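Local coordinates for FAD:protein FMN transferase (Vibrio cholerae, PDB 6NXI), which probably transfers the FMN moiety of FAD onto a threonine hydroxyl of target flavoproteins, using magnesium as cofactor, at residues L43-T52 with Y150-G161; I199-D207 with L295-E306. All coordinates share one frame; numbering follows the deposited sequence.

In the fold
Interaction 1 joins the C-terminal end of helix 32-50 to the loop and first turn of helix 157-171; interaction 2 lays the hairpin strand 199-203 over one face of the eight-stranded antiparallel sheet near its edge, at strands 294-299 and 304-308. They come in series along the chain: both segments of 43-52/150-161 precede 199-207. Their centres are about 30 Å apart and their nearest atoms about 14 Å apart, so the two do not touch. Interaction 1 is buried, about 10 Å from the centre of the chain, and lines the FAD and magnesium site, whereas interaction 2 lies about 21 Å from that centre, away from the annotated sites. One therefore shapes the active site, the other joins two sheets at the periphery.

Interaction 1 (L43-T52 with Y150-G161); sequences LEEVNDQMST and YVDLSTIAKGWG. With MG (magnesium ion), chain C; FAD (flavin-adenine dinucleotide), chain B.
Met50 and Thr52 are the two large bumps of the 43-52 side. The CB, CG and SD of Met50 lie against Leu153 and Ala157, with CG 3.9 Å from Leu153 CD1, while the chain bends at chi3 (-110°) to bring CE 3.7 Å from Trp160 CD1. The sulfur sits 5.2 Å from the centroid of the five-membered ring, 33° off its normal, an oblique Met-aromatic contact. One helical turn back, Val46 CG2 rests against both Trp160 CD1 and Gly161 CA, and Leu43 CD2 settles in the hollow over the glycine, 4.0 Å from Gly161 CA. The axes of 43-50 and 157-161 run roughly antiparallel, at 154°. Water 1 lies in the indole plane at its edge, accepting from Trp160 NE1 and donating to Gln49 OE1; water 2 joins Met50 O to Leu153 N. Beyond the helix, Thr52 CG2 fits against the backbone at Val151 O, 3.7 Å away.

The loop of 150-161 also shapes the cofactor site. Asp152 OD1 accepts from Ser154 N, closing an Asx turn, and also from Ser154 OG on its syn lone pair; its OD2 takes the FAD O2B hydroxyl at 2.7 Å. Thr155 O binds magnesium at 2.3 Å, with Asp269 and Thr273 also coordinating it. Helix 58-64 packs on Thr52 and Leu153 through Leu59, and helix 75-90 meets Trp160 through Val80.

Interaction 2 (I199-D207 with L295-E306); sequences IAIEKPSVD and LMIVKTDDGFKE
Strands 199-203 and 295-299 run nearly parallel, their axes 15° apart, but at 9.3 Å they are too distant to pair and instead pack through side chains. Here a two-stranded hairpin, 199-203 with 211-215, lies along one face of the β-hairpin that ends the large antiparallel sheet, whose turn joins 294-299 to 304-308. Pro204 is the central wedge. Its CB stands 3.7 Å from the centroid of the Phe304 ring and 6° off the normal, a CH-pi contact over the face, while its ring atom CG presses on the Ile297 CG2 methyl at 3.4 Å, tighter than usual for two carbons. Toward the N-terminal end, Ile201 CG2 and CD1 pack obliquely against Leu295 CD2; at the far end, Val206 CG1 lies 3.4 Å from Gly303 CA, where the absence of a side chain lets it come close. Ser257 and Val256 of strand 255-262 touch Ile297 and Phe304. Lys203, its chain bent at chi2 and chi4, crosses Glu306 at about a right angle and forms a salt bridge with it; Glu213 of strand 211-215 is its other carboxylate partner. In the bridge to Glu306, Lys203 NZ donates to the syn lone pair of Glu306 OE2 at 2.6 Å.

Interaction 1 (L43-T52 with Y150-G161)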
loop_
_atom_site.group_PDB
_atom_site.type_symbol
_atom_site.label_atom_id
_atom_site.label_comp_id
_atom_site.label_asym_id
_atom_site.label_seq_id
_atom_site.Cartn_x
_atom_site.Cartn_y
_atom_site.Cartn_z
ATOM N N LEU A 43 -7.709 14.110 0.654
ATOM C CA LEU A 43 -7.816 12.761 0.042
ATOM C C LEU A 43 -8.328 12.855 -1.409
ATOM O O LEU A 43 -7.881 12.049 -2.261
ATOM C CB LEU A 43 -8.674 11.871 0.941
ATOM C CG LEU A 43 -8.012 11.498 2.249
ATOM C CD1 LEU A 43 -8.994 10.730 3.128
ATOM C CD2 LEU A 43 -6.739 10.710 2.030
ATOM N N GLU A 44 -9.251 13.762 -1.694
ATOM C CA GLU A 44 -9.702 14.021 -3.080
ATOM C C GLU A 44 -8.511 14.452 -3.921
ATOM O O GLU A 44 -8.398 13.971 -5.013
ATOM C CB GLU A 44 -10.842 15.031 -3.095
ATOM C CG GLU A 44 -12.149 14.333 -2.798
ATOM C CD GLU A 44 -12.465 13.338 -3.893
ATOM O OE1 GLU A 44 -12.370 12.115 -3.654
ATOM O OE2 GLU A 44 -12.750 13.801 -5.026
ATOM N N GLU A 45 -7.630 15.301 -3.390
ATOM C CA GLU A 45 -6.384 15.665 -4.112
ATOM C C GLU A 45 -5.541 14.412 -4.406
ATOM O O GLU A 45 -4.965 14.311 -5.467
ATOM C CB GLU A 45 -5.617 16.710 -3.314
ATOM C CG GLU A 45 -4.338 17.194 -3.986
ATOM C CD GLU A 45 -3.718 18.346 -3.205
ATOM O OE1 GLU A 45 -3.480 18.179 -1.984
ATOM O OE2 GLU A 45 -3.531 19.442 -3.825
ATOM N N VAL A 46 -5.360 13.521 -3.427
ATOM C CA VAL A 46 -4.542 12.309 -3.692
ATOM C C VAL A 46 -5.171 11.560 -4.869
ATOM O O VAL A 46 -4.430 11.010 -5.711
ATOM C CB VAL A 46 -4.459 11.428 -2.443
ATOM C CG1 VAL A 46 -3.793 10.123 -2.774
ATOM C CG2 VAL A 46 -3.724 12.091 -1.274
ATOM N N ASN A 47 -6.490 11.452 -4.851
ATOM C CA ASN A 47 -7.218 10.727 -5.930
ATOM C C ASN A 47 -7.049 11.462 -7.270
ATOM O O ASN A 47 -6.768 10.829 -8.298
ATOM C CB ASN A 47 -8.683 10.535 -5.580
ATOM C CG ASN A 47 -8.931 9.407 -4.599
ATOM O OD1 ASN A 47 -9.025 8.252 -5.038
ATOM N ND2 ASN A 47 -8.969 9.723 -3.314
ATOM N N ASP A 48 -7.151 12.779 -7.260
ATOM C CA ASP A 48 -6.967 13.583 -8.498
ATOM C C ASP A 48 -5.522 13.566 -8.993
ATOM O O ASP A 48 -5.304 13.905 -10.179
ATOM C CB ASP A 48 -7.520 14.983 -8.257
ATOM C CG ASP A 48 -9.044 15.031 -8.227
ATOM O OD1 ASP A 48 -9.679 14.122 -8.792
ATOM O OD2 ASP A 48 -9.567 15.976 -7.663
ATOM N N GLN A 49 -4.552 13.287 -8.131
ATOM C CA GLN A 49 -3.142 13.149 -8.538
ATOM C C GLN A 49 -2.890 11.716 -9.021
ATOM O O GLN A 49 -2.132 11.527 -9.963
ATOM C CB GLN A 49 -2.264 13.560 -7.379
ATOM C CG GLN A 49 -2.314 15.060 -7.130
ATOM C CD GLN A 49 -1.608 15.450 -5.866
ATOM O OE1 GLN A 49 -1.518 14.673 -4.909
ATOM N NE2 GLN A 49 -1.323 16.763 -5.790
ATOM N N MET A 50 -3.409 10.719 -8.305
ATOM C CA MET A 50 -2.811 9.372 -8.381
ATOM C C MET A 50 -3.817 8.235 -8.607
ATOM O O MET A 50 -3.334 7.070 -8.615
ATOM C CB MET A 50 -1.966 9.123 -7.129
ATOM C CG MET A 50 -0.688 10.043 -7.182
ATOM S SD MET A 50 0.358 9.870 -5.727
ATOM C CE MET A 50 0.155 11.419 -4.840
ATOM N N SER A 51 -5.111 8.509 -8.786
ATOM C CA SER A 51 -6.112 7.450 -9.096
ATOM C C SER A 51 -5.970 6.957 -10.542
ATOM O O SER A 51 -6.158 7.753 -11.455
ATOM C CB SER A 51 -7.519 7.862 -8.861
ATOM O OG SER A 51 -8.426 6.752 -9.162
ATOM N N THR A 52 -5.740 5.665 -10.748
ATOM C CA THR A 52 -5.821 5.095 -12.121
ATOM C C THR A 52 -7.247 5.101 -12.663
ATOM O O THR A 52 -7.377 4.917 -13.905
ATOM C CB THR A 52 -5.268 3.672 -12.164
ATOM O OG1 THR A 52 -5.977 2.964 -11.137
ATOM C CG2 THR A 52 -3.766 3.685 -12.024
ATOM N N TYR A 150 2.066 1.956 -18.383
ATOM C CA TYR A 150 0.885 2.304 -17.558
ATOM C C TYR A 150 1.289 2.099 -16.101
ATOM O O TYR A 150 1.547 0.974 -15.682
ATOM C CB TYR A 150 -0.294 1.432 -17.972
ATOM C CG TYR A 150 -1.640 1.747 -17.367
ATOM C CD1 TYR A 150 -1.883 1.596 -16.007
ATOM C CD2 TYR A 150 -2.702 2.189 -18.148
ATOM C CE1 TYR A 150 -3.109 1.913 -15.460
ATOM C CE2 TYR A 150 -3.943 2.504 -17.607
ATOM C CZ TYR A 150 -4.163 2.329 -16.253
ATOM O OH TYR A 150 -5.396 2.662 -15.753
ATOM N N VAL A 151 1.437 3.193 -15.372
ATOM C CA VAL A 151 1.895 3.182 -13.954
ATOM C C VAL A 151 0.641 3.109 -13.091
ATOM O O VAL A 151 -0.335 3.841 -13.344
ATOM C CB VAL A 151 2.713 4.453 -13.634
ATOM C CG1 VAL A 151 3.023 4.542 -12.170
ATOM C CG2 VAL A 151 3.995 4.510 -14.454
ATOM N N ASP A 152 0.698 2.231 -12.101
ATOM C CA ASP A 152 -0.367 1.954 -11.118
ATOM C C ASP A 152 0.222 2.222 -9.736
ATOM O O ASP A 152 1.247 1.596 -9.402
ATOM C CB ASP A 152 -0.748 0.496 -11.275
ATOM C CG ASP A 152 -1.779 -0.001 -10.288
ATOM O OD1 ASP A 152 -2.205 0.755 -9.434
ATOM O OD2 ASP A 152 -2.167 -1.174 -10.442
ATOM N N LEU A 153 -0.305 3.200 -8.996
ATOM C CA LEU A 153 0.213 3.480 -7.652
ATOM C C LEU A 153 -0.730 2.916 -6.583
ATOM O O LEU A 153 -0.611 3.337 -5.443
ATOM C CB LEU A 153 0.438 4.986 -7.477
ATOM C CG LEU A 153 1.405 5.576 -8.504
ATOM C CD1 LEU A 153 1.499 7.090 -8.351
ATOM C CD2 LEU A 153 2.767 4.928 -8.374
ATOM N N SER A 154 -1.519 1.911 -6.920
ATOM C CA SER A 154 -2.492 1.310 -5.956
ATOM C C SER A 154 -1.793 0.785 -4.711
ATOM O O SER A 154 -2.443 0.676 -3.638
ATOM C CB SER A 154 -3.258 0.199 -6.665
ATOM O OG SER A 154 -4.140 0.773 -7.605
ATOM N N THR A 155 -0.521 0.411 -4.843
ATOM C CA THR A 155 0.219 -0.327 -3.806
ATOM C C THR A 155 0.789 0.654 -2.816
ATOM O O THR A 155 1.387 0.178 -1.858
ATOM C CB THR A 155 1.311 -1.196 -4.410
ATOM O OG1 THR A 155 1.662 -2.206 -3.470
ATOM C CG2 THR A 155 2.546 -0.453 -4.812
ATOM N N ILE A 156 0.738 1.955 -3.101
ATOM C CA ILE A 156 1.589 2.892 -2.315
ATOM C C ILE A 156 0.833 4.172 -2.041
ATOM O O ILE A 156 1.135 4.864 -1.005
ATOM C CB ILE A 156 2.929 3.097 -3.030
ATOM C CG1 ILE A 156 3.928 3.911 -2.198
ATOM C CG2 ILE A 156 2.709 3.638 -4.448
ATOM C CD1 ILE A 156 5.354 3.922 -2.811
ATOM N N ALA A 157 0.006 4.637 -2.975
ATOM C CA ALA A 157 -0.643 5.951 -2.765
ATOM C C ALA A 157 -1.685 5.878 -1.632
ATOM O O ALA A 157 -2.013 6.977 -1.086
ATOM C CB ALA A 157 -1.226 6.450 -4.044
ATOM N N LYS A 158 -2.170 4.714 -1.206
ATOM C CA LYS A 158 -3.040 4.628 -0.008
ATOM C C LYS A 158 -2.231 5.047 1.239
ATOM O O LYS A 158 -2.717 5.858 2.021
ATOM C CB LYS A 158 -3.614 3.223 0.126
ATOM C CG LYS A 158 -4.980 3.103 0.755
ATOM C CD LYS A 158 -5.658 1.794 0.317
ATOM C CE LYS A 158 -4.977 0.608 0.945
ATOM N NZ LYS A 158 -5.847 -0.583 0.985
ATOM N N GLY A 159 -1.050 4.470 1.444
ATOM C CA GLY A 159 -0.103 4.822 2.517
ATOM C C GLY A 159 0.195 6.291 2.452
ATOM O O GLY A 159 0.260 6.934 3.481
ATOM N N TRP A 160 0.403 6.820 1.235
ATOM C CA TRP A 160 0.643 8.272 1.065
ATOM C C TRP A 160 -0.542 9.053 1.637
ATOM O O TRP A 160 -0.282 10.030 2.406
ATOM C CB TRP A 160 0.868 8.618 -0.419
ATOM C CG TRP A 160 0.985 10.100 -0.620
ATOM C CD1 TRP A 160 0.048 10.899 -1.191
ATOM C CD2 TRP A 160 2.098 10.962 -0.280
ATOM N NE1 TRP A 160 0.486 12.196 -1.212
ATOM C CE2 TRP A 160 1.723 12.270 -0.645
ATOM C CE3 TRP A 160 3.354 10.768 0.303
ATOM C CZ2 TRP A 160 2.567 13.355 -0.442
ATOM C CZ3 TRP A 160 4.188 11.833 0.521
ATOM C CH2 TRP A 160 3.783 13.127 0.164
ATOM N N GLY A 161 -1.792 8.687 1.294
ATOM C CA GLY A 161 -2.977 9.424 1.813
ATOM C C GLY A 161 -2.986 9.375 3.354
ATOM O O GLY A 161 -3.265 10.384 4.002
HETATM MG MG MG C . 1.230 -1.939 -0.875
HETATM P PA FAD B . -1.515 -3.778 -1.955
HETATM O O1A FAD B . -1.264 -5.185 -1.547
HETATM O O2A FAD B . -1.020 -2.670 -1.114
HETATM O O5B FAD B . -0.991 -3.540 -3.446
HETATM C C5B FAD B . -1.672 -4.324 -4.462
HETATM C C4B FAD B . -2.067 -3.465 -5.639
HETATM O O4B FAD B . -0.918 -2.863 -6.283
HETATM C C3B FAD B . -2.777 -4.278 -6.720
HETATM O O3B FAD B . -4.189 -4.233 -6.511
HETATM C C2B FAD B . -2.320 -3.602 -8.019
HETATM O O2B FAD B . -3.096 -2.457 -8.297
HETATM C C1B FAD B . -0.896 -3.189 -7.671
HETATM N N9A FAD B . 0.133 -4.186 -7.870
HETATM C C8A FAD B . -0.006 -5.571 -8.046
HETATM N N7A FAD B . 1.157 -6.176 -8.061
HETATM C C5A FAD B . 2.111 -5.185 -7.947
HETATM C C6A FAD B . 3.513 -5.227 -7.938
HETATM N N6A FAD B . 4.239 -6.359 -7.980
HETATM N N1A FAD B . 4.147 -4.052 -7.754
HETATM C C2A FAD B . 3.417 -2.920 -7.692
HETATM N N3A FAD B . 2.087 -2.761 -7.685
HETATM C C4A FAD B . 1.488 -3.955 -7.828
HETATM N N1 FAD B . -10.390 1.086 -6.545
HETATM C C2 FAD B . -11.605 1.245 -7.175
HETATM O O2 FAD B . -12.353 0.258 -7.354
HETATM N N3 FAD B . -12.044 2.461 -7.590
HETATM C C4 FAD B . -11.300 3.601 -7.432
HETATM O O4 FAD B . -11.709 4.677 -7.845
HETATM C C4X FAD B . -10.017 3.476 -6.801
HETATM N N5 FAD B . -9.272 4.552 -6.648
HETATM C C5X FAD B . -8.042 4.406 -6.050
HETATM C C6 FAD B . -7.218 5.540 -5.897
HETATM C C7 FAD B . -5.973 5.485 -5.306
HETATM C C7M FAD B . -5.144 6.743 -5.171
HETATM C C8 FAD B . -5.516 4.238 -4.818
HETATM C C8M FAD B . -4.162 4.098 -4.174
HETATM C C9 FAD B . -6.322 3.104 -4.967
HETATM C C9A FAD B . -7.587 3.160 -5.567
HETATM N N10 FAD B . -8.407 2.040 -5.755
HETATM C C10 FAD B . -9.640 2.155 -6.372
HETATM C "C1'" FAD B . -8.000 0.727 -5.208
HETATM C "C2'" FAD B . -6.969 0.014 -6.006
HETATM O "O2'" FAD B . -7.474 -0.317 -7.296
HETATM C "C3'" FAD B . -6.579 -1.284 -5.278
HETATM O "O3'" FAD B . -7.660 -2.182 -5.162
HETATM C "C4'" FAD B . -6.096 -1.082 -3.854
HETATM O "O4'" FAD B . -5.289 0.083 -3.797
HETATM C "C5'" FAD B . -5.395 -2.315 -3.318
HETATM O "O5'" FAD B . -4.791 -1.966 -2.048
HETATM P P FAD B . -4.234 -3.118 -1.116
HETATM O O1P FAD B . -5.176 -4.232 -1.015
HETATM O O2P FAD B . -3.726 -2.336 0.075
HETATM O O3P FAD B . -3.069 -3.617 -2.074
HETATM O O HOH W 1 -1.254 14.251 -2.271
HETATM O O HOH W 2 -2.730 4.436 -8.507
HETATM O O HOH W 3 -5.436 3.482 -8.451
HETATM O O HOH W 4 -4.795 5.459 -15.763
#

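Interaction 2 (I199-D207 with L295-E306)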
loop_
_atom_site.group_PDB
_atom_site.type_symbol
_atom_site.label_atom_id
_atom_site.label_comp_id
_atom_site.label_asym_id
_atom_site.label_seq_id
_atom_site.Cartn_x
_atom_site.Cartn_y
_atom_site.Cartn_z
ATOM N N ILE A 199 -3.840 -2.510 17.562
ATOM C CA ILE A 199 -4.256 -3.024 16.237
ATOM C C ILE A 199 -4.213 -4.547 16.359
ATOM O O ILE A 199 -3.530 -5.076 17.223
ATOM C CB ILE A 199 -3.358 -2.491 15.097
ATOM C CG1 ILE A 199 -1.978 -3.116 15.223
ATOM C CG2 ILE A 199 -3.312 -0.944 15.096
ATOM C CD1 ILE A 199 -1.120 -2.910 14.017
ATOM N N ALA A 200 -4.928 -5.235 15.506
ATOM C CA ALA A 200 -4.927 -6.716 15.492
ATOM C C ALA A 200 -4.201 -7.229 14.261
ATOM O O ALA A 200 -4.416 -6.718 13.153
ATOM C CB ALA A 200 -6.352 -7.201 15.569
ATOM N N ILE A 201 -3.329 -8.213 14.476
ATOM C CA ILE A 201 -2.767 -9.021 13.365
ATOM C C ILE A 201 -3.580 -10.312 13.269
ATOM O O ILE A 201 -3.665 -11.016 14.270
ATOM C CB ILE A 201 -1.271 -9.281 13.548
ATOM C CG1 ILE A 201 -0.535 -7.952 13.785
ATOM C CG2 ILE A 201 -0.782 -10.058 12.326
ATOM C CD1 ILE A 201 0.846 -7.888 13.215
ATOM N N GLU A 202 -4.180 -10.539 12.105
ATOM C CA GLU A 202 -5.011 -11.734 11.818
ATOM C C GLU A 202 -4.047 -12.898 11.573
ATOM O O GLU A 202 -3.113 -12.771 10.760
ATOM C CB GLU A 202 -5.976 -11.492 10.658
ATOM C CG GLU A 202 -7.065 -10.477 10.960
ATOM C CD GLU A 202 -8.157 -10.919 11.924
ATOM O OE1 GLU A 202 -8.388 -12.142 12.060
ATOM O OE2 GLU A 202 -8.779 -10.032 12.547
ATOM N N LYS A 203 -4.240 -13.973 12.312
ATOM C CA LYS A 203 -3.405 -15.187 12.199
ATOM C C LYS A 203 -4.308 -16.269 11.623
ATOM O O LYS A 203 -5.426 -16.453 12.088
ATOM C CB LYS A 203 -2.847 -15.583 13.567
ATOM C CG LYS A 203 -2.117 -14.490 14.324
ATOM C CD LYS A 203 -0.906 -13.945 13.601
ATOM C CE LYS A 203 0.018 -13.174 14.524
ATOM N NZ LYS A 203 0.542 -14.047 15.606
ATOM N N PRO A 204 -3.891 -16.964 10.552
ATOM C CA PRO A 204 -4.649 -18.099 10.038
ATOM C C PRO A 204 -4.327 -19.256 10.981
ATOM O O PRO A 204 -3.253 -19.282 11.596
ATOM C CB PRO A 204 -4.085 -18.273 8.629
ATOM C CG PRO A 204 -2.631 -17.909 8.829
ATOM C CD PRO A 204 -2.635 -16.760 9.829
ATOM N N SER A 205 -5.284 -20.167 11.121
ATOM C CA SER A 205 -5.240 -21.295 12.078
ATOM C C SER A 205 -5.655 -22.557 11.323
ATOM O O SER A 205 -6.578 -22.446 10.508
ATOM C CB SER A 205 -6.157 -21.005 13.226
ATOM O OG SER A 205 -5.892 -21.883 14.287
ATOM N N VAL A 206 -5.002 -23.693 11.550
ATOM C CA VAL A 206 -5.376 -24.970 10.865
ATOM C C VAL A 206 -6.824 -25.354 11.211
ATOM O O VAL A 206 -7.445 -26.098 10.405
ATOM C CB VAL A 206 -4.409 -26.125 11.187
ATOM C CG1 VAL A 206 -3.049 -25.865 10.570
ATOM C CG2 VAL A 206 -4.304 -26.410 12.682
ATOM N N ASP A 207 -7.347 -24.902 12.362
ATOM C CA ASP A 207 -8.738 -25.208 12.793
ATOM C C ASP A 207 -9.698 -24.225 12.111
ATOM O O ASP A 207 -10.908 -24.343 12.334
ATOM C CB ASP A 207 -8.843 -25.245 14.316
ATOM C CG ASP A 207 -8.397 -23.939 14.954
ATOM O OD1 ASP A 207 -8.496 -22.908 14.255
ATOM O OD2 ASP A 207 -7.914 -23.975 16.116
ATOM N N LEU A 295 6.393 -9.001 9.786
ATOM C CA LEU A 295 5.831 -10.322 10.130
ATOM C C LEU A 295 5.239 -10.906 8.857
ATOM O O LEU A 295 4.295 -10.348 8.278
ATOM C CB LEU A 295 4.786 -10.186 11.235
ATOM C CG LEU A 295 4.201 -11.515 11.708
ATOM C CD1 LEU A 295 5.249 -12.311 12.451
ATOM C CD2 LEU A 295 2.983 -11.267 12.580
ATOM N N MET A 296 5.757 -12.058 8.468
ATOM C CA MET A 296 5.198 -12.777 7.313
ATOM C C MET A 296 4.575 -14.050 7.806
ATOM O O MET A 296 5.250 -14.763 8.589
ATOM C CB MET A 296 6.263 -13.178 6.324
ATOM C CG MET A 296 6.847 -12.043 5.629
ATOM S SD MET A 296 7.618 -12.843 4.238
ATOM C CE MET A 296 8.759 -11.570 3.785
ATOM N N ILE A 297 3.356 -14.279 7.374
ATOM C CA ILE A 297 2.655 -15.552 7.639
ATOM C C ILE A 297 2.704 -16.368 6.361
ATOM O O ILE A 297 2.340 -15.854 5.305
ATOM C CB ILE A 297 1.230 -15.266 8.097
ATOM C CG1 ILE A 297 1.260 -14.425 9.379
ATOM C CG2 ILE A 297 0.500 -16.591 8.266
ATOM C CD1 ILE A 297 -0.080 -14.037 9.833
ATOM N N VAL A 298 3.153 -17.614 6.469
ATOM C CA VAL A 298 3.332 -18.476 5.278
ATOM C C VAL A 298 2.613 -19.781 5.526
ATOM O O VAL A 298 2.521 -20.208 6.695
ATOM C CB VAL A 298 4.805 -18.681 4.888
ATOM C CG1 VAL A 298 5.562 -17.371 5.058
ATOM C CG2 VAL A 298 5.478 -19.800 5.641
ATOM N N LYS A 299 2.082 -20.316 4.439
ATOM C CA LYS A 299 1.422 -21.650 4.411
ATOM C C LYS A 299 2.518 -22.711 4.338
ATOM O O LYS A 299 3.291 -22.659 3.377
ATOM C CB LYS A 299 0.463 -21.702 3.217
ATOM C CG LYS A 299 -0.292 -23.011 3.030
ATOM C CD LYS A 299 -1.539 -23.116 3.884
ATOM C CE LYS A 299 -2.074 -24.536 3.915
ATOM N NZ LYS A 299 -1.367 -25.362 4.923
ATOM N N THR A 300 2.550 -23.628 5.307
ATOM C CA THR A 300 3.500 -24.770 5.355
ATOM C C THR A 300 2.782 -25.996 4.806
ATOM O O THR A 300 1.610 -25.898 4.421
ATOM C CB THR A 300 4.001 -25.045 6.771
ATOM O OG1 THR A 300 2.891 -25.566 7.501
ATOM C CG2 THR A 300 4.560 -23.811 7.447
ATOM N N ASP A 301 3.483 -27.117 4.746
ATOM C CA ASP A 301 2.909 -28.359 4.194
ATOM C C ASP A 301 1.592 -28.723 4.897
ATOM O O ASP A 301 0.658 -29.115 4.162
ATOM C CB ASP A 301 3.924 -29.489 4.295
ATOM C CG ASP A 301 3.500 -30.702 3.507
ATOM O OD1 ASP A 301 3.163 -30.529 2.297
ATOM O OD2 ASP A 301 3.480 -31.786 4.128
ATOM N N ASP A 302 1.496 -28.606 6.228
ATOM C CA ASP A 302 0.261 -28.997 6.966
ATOM C C ASP A 302 -0.244 -27.890 7.916
ATOM O O ASP A 302 -0.991 -28.186 8.855
ATOM C CB ASP A 302 0.487 -30.325 7.690
ATOM C CG ASP A 302 1.673 -30.341 8.643
ATOM O OD1 ASP A 302 2.299 -29.277 8.818
ATOM O OD2 ASP A 302 1.975 -31.436 9.184
ATOM N N GLY A 303 0.119 -26.638 7.702
ATOM C CA GLY A 303 -0.405 -25.547 8.533
ATOM C C GLY A 303 0.154 -24.213 8.095
ATOM O O GLY A 303 0.142 -23.922 6.882
ATOM N N PHE A 304 0.579 -23.433 9.070
ATOM C CA PHE A 304 1.045 -22.045 8.880
ATOM C C PHE A 304 2.214 -21.815 9.818
ATOM O O PHE A 304 2.340 -22.512 10.856
ATOM C CB PHE A 304 -0.058 -21.018 9.155
ATOM C CG PHE A 304 -1.289 -21.179 8.316
ATOM C CD1 PHE A 304 -1.368 -20.600 7.063
ATOM C CD2 PHE A 304 -2.351 -21.967 8.746
ATOM C CE1 PHE A 304 -2.479 -20.768 6.253
ATOM C CE2 PHE A 304 -3.478 -22.102 7.943
ATOM C CZ PHE A 304 -3.522 -21.548 6.686
ATOM N N LYS A 305 3.047 -20.855 9.437
ATOM C CA LYS A 305 4.245 -20.476 10.199
ATOM C C LYS A 305 4.377 -18.955 10.109
ATOM O O LYS A 305 3.914 -18.351 9.107
ATOM C CB LYS A 305 5.446 -21.242 9.645
ATOM C CG LYS A 305 6.785 -20.901 10.266
ATOM C CD LYS A 305 7.958 -21.370 9.428
ATOM C CE LYS A 305 8.335 -22.807 9.690
ATOM N NZ LYS A 305 9.407 -23.251 8.768
ATOM N N GLU A 306 4.913 -18.354 11.153
ATOM C CA GLU A 306 5.240 -16.914 11.133
ATOM C C GLU A 306 6.751 -16.760 11.067
ATOM O O GLU A 306 7.477 -17.502 11.738
ATOM C CB GLU A 306 4.801 -16.179 12.392
ATOM C CG GLU A 306 3.559 -16.742 13.025
ATOM C CD GLU A 306 2.995 -15.843 14.108
ATOM O OE1 GLU A 306 3.789 -15.141 14.777
ATOM O OE2 GLU A 306 1.774 -15.874 14.286
#